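Local coordinates for B12-binding domain-containing protein (Kitasatospora setae, PDB 6WTE) that binds cobalamin and a [4Fe-4S] cluster and, as the radical SAM methylase TsrM, probably transfers methyl groups from S-adenosylmethionine by non-radical catalysis, at residues A[134-139]-A[144-149]; A[114-119]-A[158-163]. All blocks are in the same frame, centred on the assembly; numbering follows the deposited sequence. Where two conformers were deposited one is given.

Interaction 1. Residues A[134-139]-A[144-149]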
loop_
_atom_site.group_PDB
_atom_site.type_symbol
_atom_site.label_atom_id
_atom_site.label_comp_id
_atom_site.label_asym_id
_atom_site.label_seq_id
_atom_site.Cartn_x
_atom_site.Cartn_y
_atom_site.Cartn_z
ATOM N N CYS A 134 -22.194 0.513 -0.004
ATOM C CA CYS A 134 -23.537 -0.026 -0.185
ATOM C C CYS A 134 -24.593 0.933 0.338
ATOM O O CYS A 134 -25.649 1.097 -0.280
ATOM C CB CYS A 134 -23.678 -1.376 0.507
ATOM S SG CYS A 134 -22.844 -2.714 -0.356
ATOM N N GLU A 135 -24.345 1.550 1.498
ATOM C CA GLU A 135 -25.309 2.515 2.012
ATOM C C GLU A 135 -25.398 3.725 1.095
ATOM O O GLU A 135 -26.493 4.230 0.836
ATOM C CB GLU A 135 -24.942 2.931 3.438
ATOM C CG GLU A 135 -25.035 1.779 4.429
ATOM C CD GLU A 135 -24.979 2.220 5.881
ATOM O OE1 GLU A 135 -25.127 3.432 6.153
ATOM O OE2 GLU A 135 -24.789 1.342 6.751
ATOM N N LEU A 136 -24.258 4.175 0.564
ATOM C CA LEU A 136 -24.265 5.295 -0.373
ATOM C C LEU A 136 -25.037 4.945 -1.641
ATOM O O LEU A 136 -25.902 5.709 -2.084
ATOM C CB LEU A 136 -22.827 5.704 -0.705
ATOM C CG LEU A 136 -22.654 6.869 -1.692
ATOM C CD1 LEU A 136 -23.289 8.159 -1.182
ATOM C CD2 LEU A 136 -21.183 7.079 -2.028
ATOM N N ALA A 137 -24.753 3.779 -2.226
ATOM C CA ALA A 137 -25.478 3.360 -3.422
ATOM C C ALA A 137 -26.974 3.267 -3.152
ATOM O O ALA A 137 -27.791 3.615 -4.014
ATOM C CB ALA A 137 -24.936 2.021 -3.930
ATOM N N THR A 138 -27.355 2.807 -1.960
ATOM C CA THR A 138 -28.773 2.732 -1.632
ATOM C C THR A 138 -29.387 4.126 -1.561
ATOM O O THR A 138 -30.465 4.362 -2.118
ATOM C CB THR A 138 -28.980 1.988 -0.312
ATOM O OG1 THR A 138 -28.492 0.645 -0.433
ATOM C CG2 THR A 138 -30.457 1.945 0.059
ATOM N N ALA A 139 -28.703 5.068 -0.907
ATOM C CA ALA A 139 -29.240 6.422 -0.798
ATOM C C ALA A 139 -29.391 7.072 -2.171
ATOM O O ALA A 139 -30.436 7.656 -2.483
ATOM C CB ALA A 139 -28.344 7.269 0.110
ATOM N N ARG A 144 -32.285 9.697 -1.961
ATOM C CA ARG A 144 -32.253 10.183 -0.590
ATOM C C ARG A 144 -31.037 11.061 -0.337
ATOM O O ARG A 144 -30.041 11.024 -1.066
ATOM C CB ARG A 144 -32.245 9.019 0.406
ATOM C CG ARG A 144 -33.596 8.377 0.622
ATOM C CD ARG A 144 -33.611 7.484 1.854
ATOM N NE ARG A 144 -32.712 6.339 1.736
ATOM C CZ ARG A 144 -31.536 6.243 2.351
ATOM N NH1 ARG A 144 -30.787 5.162 2.185
ATOM N NH2 ARG A 144 -31.110 7.224 3.134
ATOM N N ASP A 145 -31.135 11.856 0.723
ATOM C CA ASP A 145 -29.994 12.599 1.233
ATOM C C ASP A 145 -28.964 11.617 1.788
ATOM O O ASP A 145 -29.307 10.571 2.345
ATOM C CB ASP A 145 -30.475 13.568 2.319
ATOM C CG ASP A 145 -29.474 14.660 2.636
ATOM O OD1 ASP A 145 -28.257 14.398 2.604
ATOM O OD2 ASP A 145 -29.923 15.793 2.923
ATOM N N THR A 146 -27.686 11.959 1.643
ATOM C CA THR A 146 -26.607 11.130 2.167
ATOM C C THR A 146 -26.111 11.599 3.528
ATOM O O THR A 146 -25.079 11.106 4.003
ATOM C CB THR A 146 -25.436 11.098 1.185
ATOM O OG1 THR A 146 -24.978 12.435 0.950
ATOM C CG2 THR A 146 -25.839 10.448 -0.126
ATOM N N ALA A 147 -26.825 12.526 4.169
ATOM C CA ALA A 147 -26.355 13.139 5.406
ATOM C C ALA A 147 -26.349 12.175 6.587
ATOM O O ALA A 147 -25.713 12.471 7.603
ATOM C CB ALA A 147 -27.220 14.363 5.731
ATOM N N GLY A 148 -27.006 11.024 6.474
ATOM C CA GLY A 148 -27.043 10.067 7.558
ATOM C C GLY A 148 -26.197 8.835 7.348
ATOM O O GLY A 148 -26.355 7.860 8.095
ATOM N N ILE A 149 -25.295 8.834 6.371
ATOM C CA ILE A 149 -24.464 7.672 6.074
ATOM C C ILE A 149 -23.232 7.740 6.974
ATOM O O ILE A 149 -22.377 8.613 6.758
ATOM C CB ILE A 149 -24.062 7.629 4.597
ATOM C CG1 ILE A 149 -25.305 7.551 3.715
ATOM C CG2 ILE A 149 -23.154 6.452 4.338
ATOM C CD1 ILE A 149 -24.992 7.552 2.251
HETATM O O HOH W 1 -28.433 4.135 2.755
#

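Interaction 2. Residues A[114-119]-A[158-163]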
loop_
_atom_site.group_PDB
_atom_site.type_symbol
_atom_site.label_atom_id
_atom_site.label_comp_id
_atom_site.label_asym_id
_atom_site.label_seq_id
_atom_site.Cartn_x
_atom_site.Cartn_y
_atom_site.Cartn_z
ATOM N N ALA A 114 -8.434 16.167 1.676
ATOM C CA ALA A 114 -7.698 16.917 0.666
ATOM C C ALA A 114 -8.017 16.409 -0.730
ATOM O O ALA A 114 -8.168 17.197 -1.667
ATOM C CB ALA A 114 -6.195 16.830 0.931
ATOM N N LEU A 115 -8.123 15.089 -0.891
ATOM C CA LEU A 115 -8.334 14.545 -2.222
ATOM C C LEU A 115 -9.768 14.746 -2.697
ATOM O O LEU A 115 -9.990 14.995 -3.886
ATOM C CB LEU A 115 -7.945 13.065 -2.250
ATOM C CG LEU A 115 -6.429 12.872 -2.192
ATOM C CD1 LEU A 115 -6.055 11.394 -2.302
ATOM C CD2 LEU A 115 -5.758 13.680 -3.293
ATOM N N VAL A 116 -10.756 14.646 -1.798
ATOM C CA VAL A 116 -12.122 14.970 -2.200
ATOM C C VAL A 116 -12.173 16.383 -2.770
ATOM O O VAL A 116 -12.759 16.627 -3.832
ATOM C CB VAL A 116 -13.103 14.806 -1.024
ATOM C CG1 VAL A 116 -14.418 15.487 -1.358
ATOM C CG2 VAL A 116 -13.372 13.338 -0.730
ATOM N N GLU A 117 -11.521 17.332 -2.089
ATOM C CA GLU A 117 -11.546 18.716 -2.552
ATOM C C GLU A 117 -10.686 18.905 -3.798
ATOM O O GLU A 117 -11.086 19.614 -4.731
ATOM C CB GLU A 117 -11.101 19.648 -1.420
ATOM C CG GLU A 117 -11.968 19.523 -0.164
ATOM C CD GLU A 117 -11.723 20.627 0.849
ATOM O OE1 GLU A 117 -10.896 21.519 0.572
ATOM O OE2 GLU A 117 -12.345 20.589 1.935
ATOM N N TYR A 118 -9.508 18.272 -3.838
ATOM C CA TYR A 118 -8.624 18.392 -4.998
ATOM C C TYR A 118 -9.269 17.806 -6.250
ATOM O O TYR A 118 -9.219 18.406 -7.330
ATOM C CB TYR A 118 -7.297 17.691 -4.699
ATOM C CG TYR A 118 -6.304 17.632 -5.839
ATOM C CD1 TYR A 118 -5.644 18.775 -6.280
ATOM C CD2 TYR A 118 -5.993 16.424 -6.450
ATOM C CE1 TYR A 118 -4.716 18.713 -7.307
ATOM C CE2 TYR A 118 -5.064 16.351 -7.482
ATOM C CZ TYR A 118 -4.431 17.494 -7.902
ATOM O OH TYR A 118 -3.513 17.416 -8.921
ATOM N N PHE A 119 -9.867 16.620 -6.125
ATOM C CA PHE A 119 -10.511 15.982 -7.273
ATOM C C PHE A 119 -11.818 16.660 -7.654
ATOM O O PHE A 119 -12.298 16.466 -8.779
ATOM C CB PHE A 119 -10.791 14.509 -6.982
ATOM C CG PHE A 119 -9.557 13.653 -6.857
ATOM C CD1 PHE A 119 -8.399 13.953 -7.554
ATOM C CD2 PHE A 119 -9.579 12.527 -6.059
ATOM C CE1 PHE A 119 -7.271 13.141 -7.443
ATOM C CE2 PHE A 119 -8.467 11.720 -5.939
ATOM C CZ PHE A 119 -7.308 12.033 -6.634
ATOM N N ARG A 158 -18.335 24.640 1.297
ATOM C CA ARG A 158 -17.297 25.230 2.130
ATOM C C ARG A 158 -16.185 24.241 2.455
ATOM O O ARG A 158 -15.308 24.552 3.268
ATOM C CB ARG A 158 -17.903 25.784 3.419
ATOM C CG ARG A 158 -18.528 24.734 4.306
ATOM C CD ARG A 158 -18.919 25.306 5.658
ATOM N NE ARG A 158 -18.920 24.277 6.695
ATOM C CZ ARG A 158 -19.902 23.400 6.877
ATOM N NH1 ARG A 158 -19.815 22.498 7.845
ATOM N NH2 ARG A 158 -20.969 23.420 6.086
ATOM N N GLY A 159 -16.203 23.067 1.838
ATOM C CA GLY A 159 -15.176 22.061 2.005
ATOM C C GLY A 159 -15.759 20.729 2.421
ATOM O O GLY A 159 -16.958 20.584 2.656
ATOM N N ALA A 160 -14.869 19.742 2.535
ATOM C CA ALA A 160 -15.279 18.383 2.857
ATOM C C ALA A 160 -15.558 18.245 4.349
ATOM O O ALA A 160 -14.766 18.695 5.184
ATOM C CB ALA A 160 -14.210 17.378 2.423
ATOM N N VAL A 161 -16.684 17.614 4.678
ATOM C CA VAL A 161 -17.122 17.396 6.052
ATOM C C VAL A 161 -17.588 15.950 6.177
ATOM O O VAL A 161 -18.249 15.427 5.275
ATOM C CB VAL A 161 -18.256 18.364 6.449
ATOM C CG1 VAL A 161 -18.661 18.147 7.902
ATOM C CG2 VAL A 161 -17.841 19.811 6.206
ATOM N N ARG A 162 -17.242 15.302 7.287
ATOM C CA ARG A 162 -17.519 13.881 7.460
ATOM C C ARG A 162 -18.717 13.644 8.376
ATOM O O ARG A 162 -18.852 14.288 9.421
ATOM C CB ARG A 162 -16.291 13.166 8.025
ATOM C CG ARG A 162 -16.398 11.660 8.045
ATOM C CD ARG A 162 -15.067 11.083 8.498
ATOM N NE ARG A 162 -15.077 9.635 8.663
ATOM C CZ ARG A 162 -14.984 9.025 9.839
ATOM N NH1 ARG A 162 -14.893 9.744 10.953
ATOM N NH2 ARG A 162 -14.978 7.698 9.902
ATOM N N VAL A 163 -19.583 12.722 7.973
ATOM C CA VAL A 163 -20.636 12.213 8.860
ATOM C C VAL A 163 -20.000 11.303 9.908
ATOM O O VAL A 163 -19.233 10.393 9.544
ATOM C CB VAL A 163 -21.690 11.454 8.051
ATOM C CG1 VAL A 163 -22.814 10.978 8.960
ATOM C CG2 VAL A 163 -22.232 12.312 6.892
HETATM O O HOH W 2 -11.897 19.442 4.781
#

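Interaction 1. Residues A[134-139]-A[144-149]
Ala139 lies against one face of the Arg144 guanidinium, its CA standing 3.6 Å off the plane, nearer the border than the centre. Around the edge of that group, in its plane, sit CG2 of Thr138 and a water. The water takes a hydrogen bond from Arg144 NH1 and gives one to Glu135 O, its oxygen 2.7 Å from that atom, so the arginine reaches the helix backbone through it. NE is salt-bridged to Glu142, in the chain between the two segments. A bend at chi3 (-64°) folds the long chain back over the last turn of 134-139. All this holds for one of two modelled conformers and is less certain. The firm link is by the backbone: Arg144 N donates to Ala139 O at 2.8 Å, nearly straight at 168°.

This is how helix 130-141 of the B12-binding domain, a Rossmann-like fold, is led toward strand 153-156. The chain turns back along the helix flank, and Thr146 to Ile149 make a type I beta turn. Asp145 OD1 accepts from Ala147 N in an Asx turn, and its salt bridge to Arg154 links the turn to the next strand.

The rest of the contact is largely apolar. Ile149 has CG1 anti to its carbonyl carbon (chi1 -60°), and the straight run on to CD1 drives that methyl into the helix, 3.5 Å from Leu136 CA and 4.0 Å from Ala139 CB. Its other branch, CG2, brushes the Glu135 side chain, the two passing one another head to tail. Leu136 CD1 touches Thr146 CG2 at 3.6 Å and Ile149 CD1 at 3.9 Å, the leucine lying roughly perpendicular to the isoleucine. With its methyl turned to the helix, Thr146 keeps OG1 for a hydrogen bond with Arg154.

Interaction 2. Residues A[114-119]-A[158-163]
Glu117 and Ala160 are joined by a hydrogen bond from backbone to carboxylate. Ala160 N donates to Glu117 OE2 at 2.7 Å, with an N-H...O angle of 167°. The amide comes to the anti side of that oxygen, 25° out of the carboxylate plane. Beyond CG the glutamate chain is extended, which carries the carboxylate from the helix across to the strand. A water adds a second polar link, donating to Glu117 OE2 and to Ala160 O, so OE2 takes two bonds. An alanine in place of Glu117 would probably leave the Ala160 amide without this acceptor and the water without one of its two anchors.

OE2 of Glu117 lies 3.2 Å from Gly159 CA, where a side chain would collide with it; the backbone conformation at Gly159 calls for glycine in any case.

The apolar part is slight. Ala160 CB meets Val116 CG1 at 4.2 Å and lies 4.0 Å from CG of Glu117. Both Val116 and Ala160 also rest on Ile153 of the neighbouring strand.

The N-to-C directions of helix segment 114-119 and strand 159-162 make 142°, and their axes come within 7.9 Å. It is a helix packed on one face of a mixed sheet, near its outermost strand, where an antiparallel hairpin, 153-156 with 159-162, extends the parallel sheet of the Rossmann-like B12-binding domain.

How the interactions relate
Both contacts lie in the cobalamin-binding part of the chain, their centres about 17 Å apart, with interaction 1 nested inside the loop that interaction 2 closes. They share no helix, but strand 153-156 connects them: it follows 144-149 and pairs with 159-162. They also touch directly, since Ile149 O packs 3.2 Å from Val163 CB. Each is partly buried, yet differently built. Interaction 1, the larger, joins a helix to the loop that follows it, with a buried apolar side under an exposed arginine. Interaction 2 brings a helix to the outermost strand, and a carboxylate gripping a backbone amide outweighs its slight apolar contact.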